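Local coordinates for serine acetyltransferase (Entamoeba histolytica, PDB 3Q1X), which transfers an acetyl group from acetyl-CoA to the hydroxyl of L-serine, a step of cysteine biosynthesis, at the interface of chains A and B. Coordinates in Å, arbitrary orientation; residue numbers count along the deposited sequence, not the author numbering. Chains: chain A/B, Serine acetyltransferase.

Contact 1: the interface of chains A and B. Residues chain A 206-209, 216; chain B 113, 115, 197, 199, 231.
A:His208 meets B:Tyr199, B:Arg197 and B:Pro115 through both its backbone and its imidazole, a worked example of a loop of one subunit held against the left-handed beta-helix of its neighbour and the end of a helix above it. Such beta-helices are the hallmark of the hexapeptide-repeat transferases, whose subunits typically pack as trimers. Residues 206 to 209 of chain A, together with A:Ile216, belong to the loop that follows strand 203-205 and reaches across to chain B. A:Ala206 and A:His208 also line the L-serine pocket, so the packing of this loop probably helps to shape the substrate site.

The phenol of B:Tyr199 points at the main chain of A:His208, whose amide N gives a hydrogen bond to the hydroxyl OH at 2.9 Å, bent to 143° at the hydrogen. The two side chains cross at nearly a right angle, and OH also lies 3.6 Å from CB of A:His208. Around the same ring the chain of A:Met207 passes close to CZ.

The other polar atom of the same residue is held from a different quarter. NH1 of the B:Arg197 guanidinium donates to the carbonyl O of A:His208 over 2.8 Å, approaching from above the carbonyl plane. The arginine begins with CG anti to its backbone N and then bends at chi3 (-62°), which turns the guanidinium toward that oxygen. CA of B:Gly113 sits over one face of the guanidinium, near its rim, and so backs the group within chain B. Methyl CG2 of B:Thr231 adds an apolar neighbour to the same carbonyl, while ring carbon CD1 of A:Phe209 rests 4.0 Å from CB of the threonine.

At the imidazole, contact is tip to tip: CE1 of A:His208 comes within 3.6 Å of CD of B:Pro115. Methyl CG2 of A:Ile216 touches the proline's CG at 3.9 Å, and CD1 of A:Ile216 reaches CA of B:Gly113 at 3.5 Å.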
loop_
_atom_site.group_PDB
_atom_site.type_symbol
_atom_site.label_atom_id
_atom_site.label_comp_id
_atom_site.label_asym_id
_atom_site.label_seq_id
_atom_site.Cartn_x
_atom_site.Cartn_y
_atom_site.Cartn_z
ATOM N N ALA A 206 -4.738 8.038 -17.606
ATOM C CA ALA A 206 -5.417 9.233 -18.067
ATOM C C ALA A 206 -5.758 10.144 -16.896
ATOM O O ALA A 206 -5.857 9.687 -15.755
ATOM C CB ALA A 206 -6.689 8.854 -18.837
ATOM N N MET A 207 -5.926 11.430 -17.194
ATOM C CA MET A 207 -6.440 12.410 -16.241
ATOM C C MET A 207 -7.667 13.067 -16.820
ATOM O O MET A 207 -7.743 13.282 -18.029
ATOM C CB MET A 207 -5.427 13.517 -16.004
ATOM C CG MET A 207 -4.203 13.120 -15.270
ATOM S SD MET A 207 -3.301 14.620 -14.905
ATOM C CE MET A 207 -2.959 15.305 -16.533
ATOM N N HIS A 208 -8.614 13.427 -15.961
ATOM C CA HIS A 208 -9.806 14.106 -16.430
ATOM C C HIS A 208 -10.060 15.398 -15.675
ATOM O O HIS A 208 -10.531 15.402 -14.539
ATOM C CB HIS A 208 -11.005 13.167 -16.386
ATOM C CG HIS A 208 -10.786 11.909 -17.161
ATOM N ND1 HIS A 208 -10.581 10.688 -16.557
ATOM C CD2 HIS A 208 -10.676 11.694 -18.492
ATOM C CE1 HIS A 208 -10.380 9.770 -17.486
ATOM N NE2 HIS A 208 -10.436 10.354 -18.669
ATOM N N PHE A 209 -9.717 16.499 -16.329
ATOM C CA PHE A 209 -9.976 17.815 -15.773
ATOM C C PHE A 209 -11.464 18.101 -15.822
ATOM O O PHE A 209 -12.131 17.854 -16.835
ATOM C CB PHE A 209 -9.168 18.881 -16.506
ATOM C CG PHE A 209 -7.690 18.695 -16.381
ATOM C CD1 PHE A 209 -7.051 18.914 -15.165
ATOM C CD2 PHE A 209 -6.935 18.279 -17.469
ATOM C CE1 PHE A 209 -5.678 18.737 -15.039
ATOM C CE2 PHE A 209 -5.561 18.097 -17.357
ATOM C CZ PHE A 209 -4.929 18.332 -16.138
ATOM N N ILE A 216 -18.649 12.376 -16.926
ATOM C CA ILE A 216 -17.759 12.043 -18.044
ATOM C C ILE A 216 -18.243 10.836 -18.836
ATOM O O ILE A 216 -18.868 9.928 -18.279
ATOM C CB ILE A 216 -16.298 11.821 -17.586
ATOM C CG1 ILE A 216 -15.788 13.045 -16.825
ATOM C CG2 ILE A 216 -15.384 11.562 -18.795
ATOM C CD1 ILE A 216 -14.624 12.755 -15.909
ATOM N N GLY B 113 -16.654 11.409 -12.269
ATOM C CA GLY B 113 -15.255 11.666 -12.605
ATOM C C GLY B 113 -14.455 10.483 -13.153
ATOM O O GLY B 113 -13.261 10.628 -13.462
ATOM N N PRO B 115 -14.595 7.353 -16.015
ATOM C CA PRO B 115 -15.187 6.610 -17.126
ATOM C C PRO B 115 -15.152 5.094 -16.916
ATOM O O PRO B 115 -15.876 4.374 -17.595
ATOM C CB PRO B 115 -14.306 6.986 -18.323
ATOM C CG PRO B 115 -13.638 8.236 -17.936
ATOM C CD PRO B 115 -13.484 8.215 -16.456
ATOM N N ARG B 197 -11.116 16.752 -7.267
ATOM C CA ARG B 197 -10.757 15.496 -7.905
ATOM C C ARG B 197 -9.249 15.322 -7.820
ATOM O O ARG B 197 -8.497 16.141 -8.343
ATOM C CB ARG B 197 -11.208 15.493 -9.367
ATOM C CG ARG B 197 -11.066 14.158 -10.069
ATOM C CD ARG B 197 -11.617 14.247 -11.484
ATOM N NE ARG B 197 -13.045 14.561 -11.495
ATOM C CZ ARG B 197 -13.743 14.910 -12.571
ATOM N NH1 ARG B 197 -13.154 15.018 -13.758
ATOM N NH2 ARG B 197 -15.037 15.165 -12.454
ATOM N N TYR B 199 -5.788 12.673 -8.060
ATOM C CA TYR B 199 -5.195 11.463 -8.594
ATOM C C TYR B 199 -4.049 10.904 -7.744
ATOM O O TYR B 199 -3.617 11.509 -6.740
ATOM C CB TYR B 199 -4.749 11.688 -10.039
ATOM C CG TYR B 199 -5.921 11.806 -10.962
ATOM C CD1 TYR B 199 -6.480 10.670 -11.553
ATOM C CD2 TYR B 199 -6.520 13.049 -11.212
ATOM C CE1 TYR B 199 -7.585 10.768 -12.391
ATOM C CE2 TYR B 199 -7.634 13.158 -12.052
ATOM C CZ TYR B 199 -8.154 12.013 -12.639
ATOM O OH TYR B 199 -9.252 12.103 -13.460
ATOM N N THR B 231 -8.966 20.222 -9.838
ATOM C CA THR B 231 -8.464 18.910 -10.246
ATOM C C THR B 231 -6.950 18.884 -10.119
ATOM O O THR B 231 -6.250 19.743 -10.671
ATOM C CB THR B 231 -8.890 18.549 -11.683
ATOM O OG1 THR B 231 -10.291 18.784 -11.828
ATOM C CG2 THR B 231 -8.594 17.080 -11.993
#

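Contact 2: the interface of chains A and B. Residues chain A 156, 159, 165; chain B 126, 128, 180, 182.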
loop_
_atom_site.group_PDB
_atom_site.type_symbol
_atom_site.label_atom_id
_atom_site.label_comp_id
_atom_site.label_asym_id
_atom_site.label_seq_id
_atom_site.Cartn_x
_atom_site.Cartn_y
_atom_site.Cartn_z
ATOM N N GLU A 156 -8.666 -4.893 -6.966
ATOM C CA GLU A 156 -8.575 -4.048 -5.771
ATOM C C GLU A 156 -7.954 -4.781 -4.566
ATOM O O GLU A 156 -7.321 -4.152 -3.697
ATOM C CB GLU A 156 -9.933 -3.438 -5.412
ATOM C CG GLU A 156 -10.382 -2.303 -6.347
ATOM C CD GLU A 156 -9.361 -1.194 -6.521
ATOM O OE1 GLU A 156 -8.588 -0.903 -5.582
ATOM O OE2 GLU A 156 -9.346 -0.600 -7.614
ATOM N N HIS A 159 -4.462 -4.343 -5.472
ATOM C CA HIS A 159 -4.214 -2.950 -5.156
ATOM C C HIS A 159 -3.851 -2.749 -3.672
ATOM O O HIS A 159 -2.859 -2.094 -3.350
ATOM C CB HIS A 159 -5.469 -2.163 -5.568
ATOM C CG HIS A 159 -5.276 -0.686 -5.729
ATOM N ND1 HIS A 159 -4.043 -0.083 -5.862
ATOM C CD2 HIS A 159 -6.191 0.305 -5.829
ATOM C CE1 HIS A 159 -4.210 1.220 -6.000
ATOM N NE2 HIS A 159 -5.503 1.483 -5.986
ATOM N N ASP A 165 -1.832 -0.922 -9.255
ATOM C CA ASP A 165 -3.198 -0.603 -9.642
ATOM C C ASP A 165 -3.369 -0.883 -11.123
ATOM O O ASP A 165 -3.124 -0.015 -11.955
ATOM C CB ASP A 165 -3.481 0.881 -9.339
ATOM C CG ASP A 165 -4.971 1.224 -9.358
ATOM O OD1 ASP A 165 -5.822 0.375 -9.746
ATOM O OD2 ASP A 165 -5.297 2.366 -8.959
ATOM N N CYS B 126 -15.738 -1.384 -3.540
ATOM C CA CYS B 126 -14.288 -1.601 -3.625
ATOM C C CYS B 126 -13.411 -0.436 -4.074
ATOM O O CYS B 126 -12.210 -0.620 -4.193
ATOM C CB CYS B 126 -13.996 -2.802 -4.531
ATOM S SG CYS B 126 -14.138 -2.422 -6.281
ATOM N N PRO B 128 -10.978 2.385 -3.606
ATOM C CA PRO B 128 -10.171 2.673 -2.414
ATOM C C PRO B 128 -10.277 4.126 -1.921
ATOM O O PRO B 128 -10.287 4.370 -0.710
ATOM C CB PRO B 128 -8.735 2.335 -2.855
ATOM C CG PRO B 128 -8.755 2.474 -4.345
ATOM C CD PRO B 128 -10.141 2.097 -4.787
ATOM N N HIS B 180 -7.705 6.233 -8.040
ATOM C CA HIS B 180 -6.489 5.393 -7.942
ATOM C C HIS B 180 -5.869 5.479 -6.550
ATOM O O HIS B 180 -5.876 4.492 -5.800
ATOM C CB HIS B 180 -5.510 5.692 -9.080
ATOM C CG HIS B 180 -6.043 5.310 -10.424
ATOM N ND1 HIS B 180 -6.336 6.234 -11.407
ATOM C CD2 HIS B 180 -6.375 4.101 -10.932
ATOM C CE1 HIS B 180 -6.796 5.603 -12.473
ATOM N NE2 HIS B 180 -6.832 4.310 -12.210
ATOM N N VAL B 182 -3.125 5.673 -4.665
ATOM C CA VAL B 182 -1.843 5.341 -4.048
ATOM C C VAL B 182 -0.914 6.553 -4.041
ATOM O O VAL B 182 -0.696 7.192 -5.084
ATOM C CB VAL B 182 -1.184 4.108 -4.688
ATOM C CG1 VAL B 182 0.249 3.960 -4.212
ATOM C CG2 VAL B 182 -1.974 2.857 -4.329
HETATM O O HOH W 1 -3.284 3.797 -7.289
#
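A:His159 and B:His180 meet through a ring nitrogen and a backbone oxygen, an instance of an active-site segment supported by the adjoining subunit. NE2 of A:His159 donates a hydrogen bond to the carbonyl O of B:His180, 3.0 Å long and 152° at the hydrogen. The oxygen lies in the plane of the imidazole, at its edge. CG of A:His159 stands anti to the backbone N (chi1 -162°), carrying the ring away from helix 150-162 toward chain B.

Apolar groups of B flank that ring: CG of B:Pro128 nears CD2 at 3.7 Å, and methyl CG2 of B:Val182 packs tightly on CE1 at 3.2 Å. Within chain A, CG of A:Asp165 lies over one face, offset toward the rim. A:Glu156, bent at chi2, crosses B:Pro128 and sets its CG 3.8 Å from SG of B:Cys126.

By family resemblance B:His180 is the catalytic histidine and A:Asp165 may be a carboxylate neighbour supplied by the other subunit. Their side chains cross at about a right angle, the carboxylate and ring planes 68° apart. The modelled ring turns carbon CD2 toward OD2, a close approach that is doubtful as drawn. The same OD2 of A:Asp165 contacts a water at 3.0 Å, and that water lies 3.2 Å from the backbone N of B:Val182.

About 15 Å separates the C-alpha centres of contact 1 and contact 2, and they have no residue in common. Both belong to one subunit boundary within the deposited trimer. Contact 1 sets a loop of chain A on coils of the beta-helix of B and on the end of helix 82-113, whereas contact 2 joins helix 150-162 and strand 165-166 of A to the turn between helices 120-126 and 128-144 and the loop between strands 177-178 and 185-186 of B. Together they place serine-pocket residues and the likely catalytic histidine at subunit junctions, which suggests that trimer formation supports catalysis.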